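PDB 3R87: putative uncharacterized protein from Photobacterium profundum, which probably hydrolyses acyl-CoA-type thioesters, as a hotdog-fold member of the 4-hydroxybenzoyl-CoA thioesterase family. Local coordinates for residues I6-V11 with I75-T80; R93-R98 with A105-I110. One frame throughout, in Å; residues are numbered along the deposited sequence. Where two conformers were deposited one is given.

Contact 1. Residues I6-V11 with I75-T80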
# COMPACT_ATOMS: atom_id res chain seq x y z
N ILE A 6 19.36 2.10 21.29
CA ILE A 6 18.21 2.51 20.52
C ILE A 6 18.66 3.27 19.28
O ILE A 6 19.43 4.21 19.35
CB ILE A 6 17.22 3.30 21.36
CG1 ILE A 6 16.67 2.43 22.51
CG2 ILE A 6 16.14 3.91 20.51
CD1 ILE A 6 15.76 3.14 23.51
N TYR A 7 18.20 2.83 18.13
CA TYR A 7 18.37 3.50 16.84
C TYR A 7 17.13 4.33 16.55
O TYR A 7 16.02 3.92 16.93
CB TYR A 7 18.58 2.47 15.72
CG TYR A 7 19.84 1.66 15.90
CD1 TYR A 7 21.00 2.02 15.22
CD2 TYR A 7 19.90 0.56 16.72
CE1 TYR A 7 22.18 1.27 15.41
CE2 TYR A 7 21.08 -0.19 16.92
CZ TYR A 7 22.18 0.17 16.25
OH TYR A 7 23.34 -0.55 16.44
N HIS A 8 17.29 5.42 15.85
CA HIS A 8 16.23 6.34 15.52
C HIS A 8 16.08 6.46 14.01
O HIS A 8 17.08 6.64 13.31
CB HIS A 8 16.54 7.73 16.11
CG HIS A 8 16.64 7.75 17.59
ND1 HIS A 8 15.61 8.11 18.39
CD2 HIS A 8 17.69 7.42 18.41
CE1 HIS A 8 15.98 8.01 19.68
NE2 HIS A 8 17.23 7.59 19.69
N HIS A 9 14.84 6.42 13.51
CA HIS A 9 14.56 6.58 12.08
C HIS A 9 13.31 7.37 11.93
O HIS A 9 12.28 6.98 12.42
CB HIS A 9 14.38 5.17 11.45
CG HIS A 9 13.95 5.23 9.99
ND1 HIS A 9 14.75 5.78 9.04
CD2 HIS A 9 12.76 4.92 9.36
CE1 HIS A 9 14.07 5.81 7.87
NE2 HIS A 9 12.89 5.22 8.03
N PRO A 10 13.36 8.52 11.26
CA PRO A 10 12.16 9.35 11.14
C PRO A 10 11.22 8.81 10.08
O PRO A 10 11.67 8.31 9.05
CB PRO A 10 12.70 10.71 10.71
CG PRO A 10 14.00 10.37 9.99
CD PRO A 10 14.55 9.18 10.62
N VAL A 11 9.93 8.96 10.31
CA VAL A 11 8.92 8.64 9.31
C VAL A 11 7.90 9.76 9.27
O VAL A 11 7.25 10.05 10.29
CB VAL A 11 8.21 7.27 9.61
CG1 VAL A 11 6.97 7.11 8.70
CG2 VAL A 11 9.23 6.16 9.39
N ILE A 75 5.90 13.95 11.90
CA ILE A 75 7.14 13.25 11.71
C ILE A 75 7.38 12.46 12.98
O ILE A 75 7.69 13.01 14.03
CB ILE A 75 8.32 14.14 11.34
CG1 ILE A 75 8.00 14.94 10.04
CG2 ILE A 75 9.56 13.25 11.14
CD1 ILE A 75 9.09 15.95 9.70
N CYS A 76 7.16 11.16 12.89
CA CYS A 76 7.35 10.27 14.03
C CYS A 76 8.76 9.76 14.05
O CYS A 76 9.51 9.81 13.07
CB CYS A 76 6.41 9.10 13.89
SG CYS A 76 4.68 9.55 14.11
N ASP A 77 9.18 9.30 15.24
CA ASP A 77 10.47 8.63 15.41
C ASP A 77 10.22 7.15 15.59
O ASP A 77 9.50 6.75 16.51
CB ASP A 77 11.18 9.20 16.63
CG ASP A 77 12.62 8.76 16.78
OD1 ASP A 77 13.21 8.20 15.86
OD2 ASP A 77 13.16 8.99 17.89
N ILE A 78 10.79 6.33 14.72
CA ILE A 78 10.79 4.89 14.91
C ILE A 78 12.04 4.56 15.71
O ILE A 78 13.14 4.88 15.28
CB ILE A 78 10.77 4.11 13.59
CG1 ILE A 78 9.75 4.62 12.60
CG2 ILE A 78 10.68 2.64 13.89
CD1 ILE A 78 8.39 4.52 13.12
N ARG A 79 11.85 3.93 16.86
CA ARG A 79 12.95 3.66 17.80
C ARG A 79 13.11 2.16 17.89
O ARG A 79 12.16 1.45 18.27
CB ARG A 79 12.62 4.28 19.14
CG ARG A 79 12.49 5.78 19.05
CD ARG A 79 12.31 6.44 20.40
NE ARG A 79 12.18 7.87 20.25
CZ ARG A 79 11.85 8.69 21.24
NH1 ARG A 79 11.60 8.16 22.47
NH2 ARG A 79 11.73 9.97 21.02
N THR A 80 14.30 1.67 17.57
CA THR A 80 14.54 0.25 17.37
C THR A 80 15.74 -0.22 18.18
O THR A 80 16.79 0.43 18.16
CB THR A 80 14.84 -0.01 15.88
OG1 THR A 80 13.70 0.36 15.10
CG2 THR A 80 15.19 -1.44 15.56
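The antiparallel pairing of Tyr-7 to Val-11 with Cys-76 to Thr-80 joins the first strand of the hotdog sheet to strand 75-85, with segment axes 4.5 Å apart and directions 151° apart. Tyr-7/Thr-80, His-9/Ile-78 and Val-11/Cys-76 are hydrogen-bonded pairs, each closed by two N-H to O bonds; the one from Tyr-7 N to Thr-80 O (2.8 Å) is nearly straight. On the face of His-8, Asp-77 and Arg-79, His-8 ND1 donates 2.7 Å to Asp-77 OD2 in the ring plane and on the syn lone pair, and ring and carboxylate planes are 19° apart. Asp-77 CG stands anti to its backbone N (chi1 -170°), which sets CG on the side of His-8. Arg-79 NE makes a salt bridge to the same oxygen at 2.8 Å, from well above the carboxylate plane, so OD2 is gripped twice.

The other face meets helix 28-41, the long helix that the hotdog sheet wraps. There Val-11 CG2 packs on Ile-78 CG1 at 3.6 Å, while Ile-78 also touches Ala-36 of the helix. His-9 stacks on His-39 and packs on Tyr-14 of the second subunit; the buried Thr-80 OG1 is hydrogen-bonded to Gln-94 NE2.

Contact 2. Residues R93-R98 with A105-I110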
# COMPACT_ATOMS: atom_id res chain seq x y z
N ARG A 93 12.88 -4.89 19.20
CA ARG A 93 11.91 -4.07 19.87
C ARG A 93 11.79 -2.79 19.07
O ARG A 93 12.80 -2.10 18.88
CB ARG A 93 12.33 -3.78 21.32
CG ARG A 93 11.42 -2.80 22.02
CD ARG A 93 10.07 -3.40 22.30
NE ARG A 93 9.29 -2.55 23.17
CZ ARG A 93 8.46 -3.00 24.10
NH1 ARG A 93 8.12 -4.31 24.20
NH2 ARG A 93 7.89 -2.10 24.88
N GLN A 94 10.59 -2.44 18.61
CA GLN A 94 10.41 -1.29 17.77
C GLN A 94 9.23 -0.49 18.25
O GLN A 94 8.18 -1.07 18.63
CB GLN A 94 10.28 -1.66 16.29
CG GLN A 94 11.45 -2.51 15.83
CD GLN A 94 11.49 -2.66 14.33
OE1 GLN A 94 11.02 -3.68 13.80
NE2 GLN A 94 11.99 -1.65 13.64
N GLU A 95 9.34 0.83 18.27
CA GLU A 95 8.31 1.68 18.79
C GLU A 95 8.14 2.91 17.93
O GLU A 95 9.11 3.49 17.46
CB GLU A 95 8.62 2.14 20.23
CG GLU A 95 8.80 0.93 21.17
CD GLU A 95 9.06 1.27 22.60
OE1 GLU A 95 9.19 2.48 22.94
OE2 GLU A 95 9.16 0.32 23.42
N VAL A 96 6.89 3.32 17.72
CA VAL A 96 6.59 4.60 17.05
C VAL A 96 6.30 5.64 18.10
O VAL A 96 5.39 5.46 18.92
CB VAL A 96 5.31 4.45 16.17
CG1 VAL A 96 4.97 5.79 15.55
CG2 VAL A 96 5.42 3.33 15.18
N TRP A 97 7.06 6.75 18.05
CA TRP A 97 6.85 7.85 19.00
C TRP A 97 6.39 9.09 18.21
O TRP A 97 7.13 9.60 17.32
CB TRP A 97 8.17 8.16 19.73
CG TRP A 97 8.44 7.13 20.79
CD1 TRP A 97 8.77 5.82 20.62
CD2 TRP A 97 8.37 7.32 22.20
NE1 TRP A 97 8.92 5.20 21.84
CE2 TRP A 97 8.66 6.11 22.82
CE3 TRP A 97 8.06 8.45 23.01
CZ2 TRP A 97 8.70 5.95 24.21
CZ3 TRP A 97 8.11 8.30 24.37
CH2 TRP A 97 8.43 7.08 24.96
N ARG A 98 5.23 9.60 18.56
CA ARG A 98 4.72 10.86 18.02
C ARG A 98 5.52 12.02 18.56
O ARG A 98 6.13 11.93 19.67
CB ARG A 98 3.27 11.06 18.33
CG ARG A 98 2.35 9.99 17.68
CD ARG A 98 0.93 10.12 18.08
NE ARG A 98 0.32 11.35 17.56
CZ ARG A 98 -0.75 11.98 18.08
NH1 ARG A 98 -1.36 11.53 19.20
NH2 ARG A 98 -1.23 13.07 17.51
N ALA A 105 3.27 5.34 20.68
CA ALA A 105 1.96 5.14 20.06
C ALA A 105 1.77 3.71 19.62
O ALA A 105 0.62 3.23 19.60
CB ALA A 105 1.83 6.05 18.85
N VAL A 106 2.82 3.04 19.21
CA VAL A 106 2.79 1.67 18.68
C VAL A 106 4.03 0.98 19.20
O VAL A 106 5.13 1.57 19.15
CB VAL A 106 2.73 1.64 17.16
CG1 VAL A 106 2.69 0.19 16.64
CG2 VAL A 106 1.58 2.46 16.63
N ILE A 107 3.88 -0.25 19.64
CA ILE A 107 4.97 -1.11 20.10
C ILE A 107 4.95 -2.39 19.31
O ILE A 107 3.87 -3.00 19.17
CB ILE A 107 4.84 -1.40 21.58
CG1 ILE A 107 4.96 -0.11 22.40
CG2 ILE A 107 5.89 -2.47 22.01
CD1 ILE A 107 4.51 -0.23 23.86
N GLY A 108 6.10 -2.86 18.87
CA GLY A 108 6.23 -4.18 18.26
C GLY A 108 7.39 -4.94 18.85
O GLY A 108 8.50 -4.40 19.01
N ASP A 109 7.15 -6.21 19.15
CA ASP A 109 8.18 -7.18 19.44
C ASP A 109 8.24 -8.12 18.25
O ASP A 109 7.24 -8.83 17.96
CB ASP A 109 7.87 -7.99 20.72
CG ASP A 109 7.78 -7.15 21.96
OD1 ASP A 109 8.71 -6.39 22.20
OD2 ASP A 109 6.76 -7.30 22.72
N ILE A 110 9.33 -8.10 17.50
CA ILE A 110 9.46 -8.78 16.23
C ILE A 110 10.53 -9.83 16.29
O ILE A 110 11.62 -9.57 16.84
CB ILE A 110 9.70 -7.79 15.08
CG1 ILE A 110 8.42 -7.12 14.56
CG2 ILE A 110 10.42 -8.49 13.94
CD1 ILE A 110 7.71 -6.49 15.17
O HOH W 1 6.56 -6.55 25.34
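Arg-93 reaches across to Ile-107 and Asp-109, its guanidinium laid over the isoleucine. Ile-107 CG2 sits 3.3 Å from the guanidinium plane, over its centre, and 3.4 Å from Arg-93 CZ. A bend at chi2 (70°) sets CD of Arg-93 on the side of Asp-109, 3.3 Å from its OD1. At the rim, Arg-93 NH1 makes a salt bridge to Asp-109 OD1 at 2.9 Å, 12° out of the guanidinium plane and on the syn side of the carboxylate. Arg-93 NE donates to the anti lone pair of Glu-95 OE2 at 2.9 Å, and NH2 closes on the same oxygen, completing a three-residue salt-bridge network. A water accepts from Arg-93 NH1 and donates to Asp-109 OD2. Bonds at three nitrogens thus fix the rotation of the group. Glu-95 OE1 takes the indole N-H of Trp-97 NE1 at 2.9 Å.

These residues belong to the beta hairpin of strands 89-97 and 106-115. Near the turn lies a classic beta bulge: Val-96 faces both Ala-105 and Val-106. Val-96 N donates to Val-106 O, and Ala-105 N donates to Val-96 O at 2.8 Å. On the face turned to helix 28-41, Val-96 CG2 lies 3.7 Å from Val-106 CB, the two valines side by side, both touching Phe-29. Gln-94 points the same way, its OE1 hydrogen-bonded to Arg-37 NH1 and its NE2 to Phe-33 O.

How the contacts relate
Contacts 1 and 2 are successive pairings in one antiparallel sheet, their centres about 9 Å apart, and 75-80 lies beside 93-98, so the strand order runs 6-11, 75-80, 93-98, 105-110. Probable backbone hydrogen bonds join them: Arg-79 N to Glu-95 O at 2.8 Å and Trp-97 N to Asp-77 O at 2.9 Å. Side chains meet too, as Arg-79 NH1 lies 3.3 Å from Trp-97 CD2 in a cation-pi contact. On one face, Arg-79 and Trp-97 connect the Asp-77/His-8 group of contact 1 with the Arg-93/Glu-95/Asp-109 salt-bridge network of contact 2. On the other, Ile-78 touches Val-96. Both contacts lie away from the magnesium-binding residues His-53 and Asp-127.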